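Local coordinates for protein beta-lactamase (Chitinophaga pinensis, PDB 6N36) that probably hydrolyses the amide bond of beta-lactam antibiotics as a metallo-beta-lactamase with two zinc ions in its active site, at residues Leu10-Trp16 / His85-Val89; Asp19-Phe23 / His65-Leu69. All coordinates share one frame; numbering follows the deposited sequence. Where two conformers were deposited one is given.

How the contacts relate
Both contacts tie the N-terminal part of the chain to the half of the fold that holds the seven-stranded sheet. Along the chain the order is 10-16, 19-23, 65-69, 85-89, so contact 2 is nested inside the loop closed by contact 1. Their centres lie about 19 Å apart and their residues do not touch each other beyond the short link in sequence. Contact 1 sits at the two zinc ions, on the short helix 86-89 after strand 76-80. Contact 2 lies further out, where the chain enters edge strand 23-26 and meets helix 58-69. One N-terminal stretch thus borders the active site first and helix 58-69 next.

Contact 1. Residues Leu10-Trp16 / His85-Val89; sequences LYVDKEW and HYDHV. With ZN (zinc ion), chain B; ZN (zinc ion), chain C.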
loop_
_atom_site.group_PDB
_atom_site.type_symbol
_atom_site.label_atom_id
_atom_site.label_comp_id
_atom_site.label_asym_id
_atom_site.label_seq_id
_atom_site.Cartn_x
_atom_site.Cartn_y
_atom_site.Cartn_z
ATOM N N LEU A 10 14.441 12.796 8.327
ATOM C CA LEU A 10 14.100 11.634 7.470
ATOM C C LEU A 10 14.070 12.084 6.012
ATOM O O LEU A 10 13.503 13.158 5.717
ATOM C CB LEU A 10 12.737 11.063 7.863
ATOM C CG LEU A 10 12.737 10.148 9.083
ATOM C CD1 LEU A 10 11.303 9.785 9.464
ATOM C CD2 LEU A 10 13.569 8.908 8.808
ATOM N N TYR A 11 14.556 11.245 5.117
ATOM C CA TYR A 11 14.477 11.520 3.668
ATOM C C TYR A 11 13.020 11.548 3.190
ATOM O O TYR A 11 12.289 10.602 3.458
ATOM C CB TYR A 11 15.225 10.465 2.870
ATOM C CG TYR A 11 14.978 10.529 1.390
ATOM C CD1 TYR A 11 15.490 11.575 0.645
ATOM C CD2 TYR A 11 14.248 9.559 0.732
ATOM C CE1 TYR A 11 15.286 11.643 -0.724
ATOM C CE2 TYR A 11 14.033 9.614 -0.633
ATOM C CZ TYR A 11 14.568 10.658 -1.362
ATOM O OH TYR A 11 14.384 10.722 -2.713
ATOM N N VAL A 12 12.669 12.593 2.457
ATOM C CA VAL A 12 11.365 12.693 1.744
ATOM C C VAL A 12 11.641 13.089 0.298
ATOM O O VAL A 12 12.155 14.204 0.083
ATOM C CB VAL A 12 10.388 13.641 2.469
ATOM C CG1 VAL A 12 9.053 13.749 1.772
ATOM C CG2 VAL A 12 10.185 13.233 3.916
ATOM N N ASP A 13 11.315 12.249 -0.664
ATOM C CA ASP A 13 11.406 12.515 -2.125
ATOM C C ASP A 13 10.439 13.665 -2.443
ATOM O O ASP A 13 9.288 13.578 -2.011
ATOM C CB ASP A 13 11.096 11.240 -2.895
ATOM C CG ASP A 13 11.187 11.266 -4.423
ATOM O OD1 ASP A 13 10.782 12.225 -5.020
ATOM O OD2 ASP A 13 11.602 10.241 -5.023
ATOM N N LYS A 14 10.824 14.637 -3.245
ATOM C CA LYS A 14 9.886 15.752 -3.541
ATOM C C LYS A 14 8.570 15.191 -4.109
ATOM O O LYS A 14 7.470 15.772 -3.818
ATOM C CB LYS A 14 10.558 16.752 -4.483
ATOM C CG LYS A 14 10.667 16.269 -5.924
ATOM C CD LYS A 14 11.302 17.311 -6.887
ATOM C CE LYS A 14 12.661 16.846 -7.360
ATOM N NZ LYS A 14 12.622 15.510 -8.010
ATOM N N GLU A 15 8.613 14.082 -4.870
ATOM C CA GLU A 15 7.374 13.533 -5.485
ATOM C C GLU A 15 6.484 12.867 -4.417
ATOM O O GLU A 15 5.245 12.679 -4.649
ATOM C CB GLU A 15 7.746 12.545 -6.586
ATOM C CG GLU A 15 8.438 13.220 -7.759
ATOM C CD GLU A 15 8.612 12.341 -8.989
ATOM O OE1 GLU A 15 8.364 11.114 -8.883
ATOM O OE2 GLU A 15 8.975 12.888 -10.067
ATOM N N TRP A 16 7.047 12.541 -3.254
ATOM C CA TRP A 16 6.235 11.911 -2.167
ATOM C C TRP A 16 5.236 12.920 -1.604
ATOM O O TRP A 16 4.161 12.520 -1.135
ATOM C CB TRP A 16 7.132 11.390 -1.042
ATOM C CG TRP A 16 7.899 10.164 -1.396
ATOM C CD1 TRP A 16 7.938 9.519 -2.594
ATOM C CD2 TRP A 16 8.811 9.487 -0.526
ATOM N NE1 TRP A 16 8.828 8.476 -2.527
ATOM C CE2 TRP A 16 9.333 8.401 -1.256
ATOM C CE3 TRP A 16 9.238 9.705 0.789
ATOM C CZ2 TRP A 16 10.295 7.553 -0.694
ATOM C CZ3 TRP A 16 10.154 8.847 1.349
ATOM C CH2 TRP A 16 10.689 7.803 0.595
ATOM N N HIS A 85 6.476 0.799 6.192
ATOM C CA HIS A 85 7.564 1.779 6.033
ATOM C C HIS A 85 6.994 3.185 6.185
ATOM O O HIS A 85 5.815 3.421 5.857
ATOM C CB HIS A 85 8.274 1.621 4.685
ATOM C CG HIS A 85 9.267 0.503 4.609
ATOM N ND1 HIS A 85 9.735 -0.025 3.402
ATOM C CD2 HIS A 85 9.860 -0.210 5.586
ATOM C CE1 HIS A 85 10.610 -0.972 3.658
ATOM N NE2 HIS A 85 10.718 -1.093 4.985
ATOM N N TYR A 86 7.832 4.130 6.589
ATOM C CA TYR A 86 7.371 5.482 6.952
ATOM C C TYR A 86 6.720 6.239 5.782
ATOM O O TYR A 86 6.002 7.224 6.059
ATOM C CB TYR A 86 8.523 6.279 7.567
ATOM C CG TYR A 86 9.556 6.762 6.592
ATOM C CD1 TYR A 86 10.623 5.957 6.228
ATOM C CD2 TYR A 86 9.525 8.059 6.095
ATOM C CE1 TYR A 86 11.631 6.409 5.389
ATOM C CE2 TYR A 86 10.540 8.545 5.285
ATOM C CZ TYR A 86 11.597 7.714 4.936
ATOM O OH TYR A 86 12.584 8.149 4.113
ATOM N N ASP A 87 7.012 5.911 4.539
ATOM C CA ASP A 87 6.374 6.576 3.364
ATOM C C ASP A 87 4.945 6.068 3.127
ATOM O O ASP A 87 4.223 6.675 2.315
ATOM C CB ASP A 87 7.251 6.471 2.112
ATOM C CG ASP A 87 7.614 5.067 1.685
ATOM O OD1 ASP A 87 7.705 4.169 2.604
ATOM O OD2 ASP A 87 7.859 4.867 0.443
ATOM N N HIS A 88 4.490 4.998 3.796
ATOM C CA HIS A 88 3.132 4.447 3.657
ATOM C C HIS A 88 2.341 4.480 4.961
ATOM O O HIS A 88 1.101 4.287 4.892
ATOM C CB HIS A 88 3.149 3.028 3.076
ATOM C CG HIS A 88 3.976 3.003 1.828
ATOM N ND1 HIS A 88 3.590 3.657 0.662
ATOM C CD2 HIS A 88 5.216 2.509 1.617
ATOM C CE1 HIS A 88 4.602 3.535 -0.217
ATOM N NE2 HIS A 88 5.586 2.792 0.359
ATOM N N VAL A 89 3.013 4.676 6.114
ATOM C CA VAL A 89 2.308 4.780 7.423
ATOM C C VAL A 89 2.742 6.018 8.208
ATOM O O VAL A 89 2.395 6.113 9.389
ATOM C CB VAL A 89 2.482 3.511 8.272
ATOM C CG1 VAL A 89 1.842 2.309 7.596
ATOM C CG2 VAL A 89 3.927 3.261 8.678
HETATM ZN ZN ZN B . 7.581 2.940 -0.372
HETATM ZN ZN ZN C . 9.109 0.385 1.436
HETATM O O HOH W 1 9.086 2.394 1.718
HETATM O O HOH W 2 8.246 1.065 -0.712
HETATM O O HOH W 3 11.165 0.999 0.750
#
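A mixed aromatic and polar contact joins the N-terminal segment 10-16 to the zinc-binding turn 85-89 at the surface, with Y86 reaching across to Y11, L10 and W16. Y86 OH donates to the backbone oxygen Y11 O at 2.6 Å, in the carbonyl plane and on a lone pair. L10 CD1 lies over a face of the Y86 ring, 4.2 Å from Y86 CD2. W16 turns its six-membered ring edge-on to the face of Y86 in an offset edge-to-face pair, planes at 73°. The segment 85-89 carries the HxDH part of the metallo-beta-lactamase HxHxDH motif. H85 ND1 binds one zinc together with H83 and H160. D87 OD2 and H88 NE2 bind the other with H226, and water 2 lies between the two metals. D87 meets W16 too: its CB makes a CH-pi contact over the indole face, 3.9 Å from the centroid of the six-membered ring. CG of D87 lies between its backbone N and carbonyl carbon (chi1 57°), which carries the carboxylate past the indole to the metal. D13 CB packs on the opposite face of W16. D13 OD1 also caps the helix start, accepting from E15 N at 2.9 Å.

Contact 2. Residues Asp19-Phe23 / His65-Leu69; sequences DYQPF and HMKTL
The irregular segment 19-23 runs past the last turns of helix 58-69, and the backbones come closest at P22 and H65, whose CA atoms are 5.9 Å apart. H65 reaches from the helix to D19. Its NE2 donates to D19 OD1 at 2.6 Å, with an N-H...O angle of 156°. The oxygen lies in the imidazole plane and is met nearly along its C-O axis. Carboxylate and ring are almost coplanar, 11° apart. D19 has its CG anti to the backbone N (chi1 -158°), and this swings the carboxylate back to the ring edge. The same OD1 takes a weak bond from Y20 N. At the other ring nitrogen, H65 ND1 is hydrogen-bonded to I32 O. Both nitrogens therefore have partners, which fixes the rotation of the ring. With both acting as donors, and a carboxylate at one end, the imidazole is probably protonated.

P22 CD lies over one face of the H65 ring, toward its rim, as a CH-pi contact 4.2 Å from the ring centroid. P22 CB and CG rest on H65 CB, and CG also on the backbone oxygen H65 O. A turn on, P22 CG meets T68 CG2 at 4.0 Å, and P22 CB meets L69 CD1 at the same distance. L69 also touches I32. Beyond P22, F23 starts the edge strand and pairs with Y31 through the backbone, while the Y20 hydroxyl bonds to H236. This His-carboxylate hydrogen bond and the proline packed beside it fasten helix 58-69 to the entry of edge strand 23-26 of the seven-stranded sheet, within the alpha-beta/beta-alpha sandwich of the metallo-beta-lactamase fold.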
loop_
_atom_site.group_PDB
_atom_site.type_symbol
_atom_site.label_atom_id
_atom_site.label_comp_id
_atom_site.label_asym_id
_atom_site.label_seq_id
_atom_site.Cartn_x
_atom_site.Cartn_y
_atom_site.Cartn_z
ATOM N N ASP A 19 1.591 17.571 -4.557
ATOM C CA ASP A 19 0.125 17.420 -4.653
ATOM C C ASP A 19 -0.222 16.774 -5.990
ATOM O O ASP A 19 0.550 16.827 -6.970
ATOM C CB ASP A 19 -0.572 18.758 -4.435
ATOM C CG ASP A 19 -2.022 18.670 -4.007
ATOM O OD1 ASP A 19 -2.553 17.537 -3.810
ATOM O OD2 ASP A 19 -2.622 19.727 -3.909
ATOM N N TYR A 20 -1.349 16.082 -5.993
ATOM C CA TYR A 20 -1.921 15.464 -7.195
ATOM C C TYR A 20 -3.443 15.539 -7.063
ATOM O O TYR A 20 -3.935 15.222 -5.964
ATOM C CB TYR A 20 -1.362 14.048 -7.343
ATOM C CG TYR A 20 -1.672 13.465 -8.691
ATOM C CD1 TYR A 20 -0.916 13.815 -9.794
ATOM C CD2 TYR A 20 -2.744 12.618 -8.894
ATOM C CE1 TYR A 20 -1.206 13.321 -11.051
ATOM C CE2 TYR A 20 -3.049 12.103 -10.139
ATOM C CZ TYR A 20 -2.270 12.452 -11.231
ATOM O OH TYR A 20 -2.539 12.033 -12.499
ATOM N N GLN A 21 -4.129 15.811 -8.167
ATOM C CA GLN A 21 -5.606 15.935 -8.235
ATOM C C GLN A 21 -6.206 14.567 -7.916
ATOM O O GLN A 21 -5.967 13.625 -8.646
ATOM C CB GLN A 21 -6.000 16.395 -9.649
ATOM C CG GLN A 21 -7.482 16.679 -9.835
ATOM C CD GLN A 21 -7.882 17.323 -11.153
ATOM O OE1 GLN A 21 -8.988 17.124 -11.640
ATOM N NE2 GLN A 21 -6.990 18.080 -11.773
ATOM N N PRO A 22 -7.027 14.419 -6.867
ATOM C CA PRO A 22 -7.627 13.113 -6.620
ATOM C C PRO A 22 -8.634 12.783 -7.724
ATOM O O PRO A 22 -9.204 13.639 -8.397
ATOM C CB PRO A 22 -8.319 13.277 -5.270
ATOM C CG PRO A 22 -8.613 14.744 -5.192
ATOM C CD PRO A 22 -7.445 15.416 -5.885
ATOM N N PHE A 23 -8.899 11.481 -7.867
ATOM C CA PHE A 23 -9.771 11.035 -8.945
ATOM C C PHE A 23 -10.361 9.669 -8.644
ATOM O O PHE A 23 -9.779 8.890 -7.891
ATOM C CB PHE A 23 -9.009 11.031 -10.267
ATOM C CG PHE A 23 -7.907 10.014 -10.423
ATOM C CD1 PHE A 23 -6.635 10.220 -9.900
ATOM C CD2 PHE A 23 -8.171 8.786 -11.010
ATOM C CE1 PHE A 23 -5.638 9.266 -10.070
ATOM C CE2 PHE A 23 -7.166 7.847 -11.207
ATOM C CZ PHE A 23 -5.911 8.058 -10.676
ATOM N N HIS A 65 -8.083 16.082 -0.007
ATOM C CA HIS A 65 -8.430 15.356 -1.241
ATOM C C HIS A 65 -9.828 14.779 -1.079
ATOM O O HIS A 65 -10.585 14.752 -2.049
ATOM C CB HIS A 65 -7.390 14.282 -1.493
ATOM C CG HIS A 65 -6.125 14.815 -2.037
ATOM N ND1 HIS A 65 -4.995 14.021 -2.183
ATOM C CD2 HIS A 65 -5.771 16.048 -2.429
ATOM C CE1 HIS A 65 -4.027 14.755 -2.688
ATOM N NE2 HIS A 65 -4.468 15.987 -2.863
ATOM N N MET A 66 -10.120 14.265 0.108
ATOM C CA MET A 66 -11.461 13.684 0.362
ATOM C C MET A 66 -12.531 14.776 0.231
ATOM O O MET A 66 -13.555 14.515 -0.440
ATOM C CB MET A 66 -11.480 13.002 1.710
ATOM C CG MET A 66 -10.778 11.676 1.655
ATOM S SD MET A 66 -10.790 10.791 3.220
ATOM C CE MET A 66 -12.545 10.381 3.257
ATOM N N LYS A 67 -12.256 15.978 0.734
ATOM C CA LYS A 67 -13.212 17.102 0.634
ATOM C C LYS A 67 -13.436 17.390 -0.857
ATOM O O LYS A 67 -14.612 17.572 -1.295
ATOM C CB LYS A 67 -12.672 18.320 1.387
ATOM C CG LYS A 67 -13.580 19.541 1.341
ATOM C CD LYS A 67 -12.946 20.814 1.902
ATOM C CE LYS A 67 -13.576 22.066 1.316
ATOM N NZ LYS A 67 -12.827 23.322 1.603
ATOM N N THR A 68 -12.360 17.500 -1.658
ATOM C CA THR A 68 -12.473 17.755 -3.116
ATOM C C THR A 68 -13.429 16.752 -3.780
ATOM O O THR A 68 -14.186 17.158 -4.669
ATOM C CB THR A 68 -11.108 17.724 -3.817
ATOM O OG1 THR A 68 -10.405 18.844 -3.272
ATOM C CG2 THR A 68 -11.216 17.745 -5.320
ATOM N N LEU A 69 -13.382 15.468 -3.384
ATOM C CA LEU A 69 -14.229 14.393 -3.941
ATOM C C LEU A 69 -15.650 14.398 -3.334
ATOM O O LEU A 69 -16.484 13.626 -3.891
ATOM C CB LEU A 69 -13.575 13.042 -3.668
ATOM C CG LEU A 69 -12.237 12.805 -4.389
ATOM C CD1 LEU A 69 -11.637 11.479 -3.906
ATOM C CD2 LEU A 69 -12.423 12.829 -5.880
#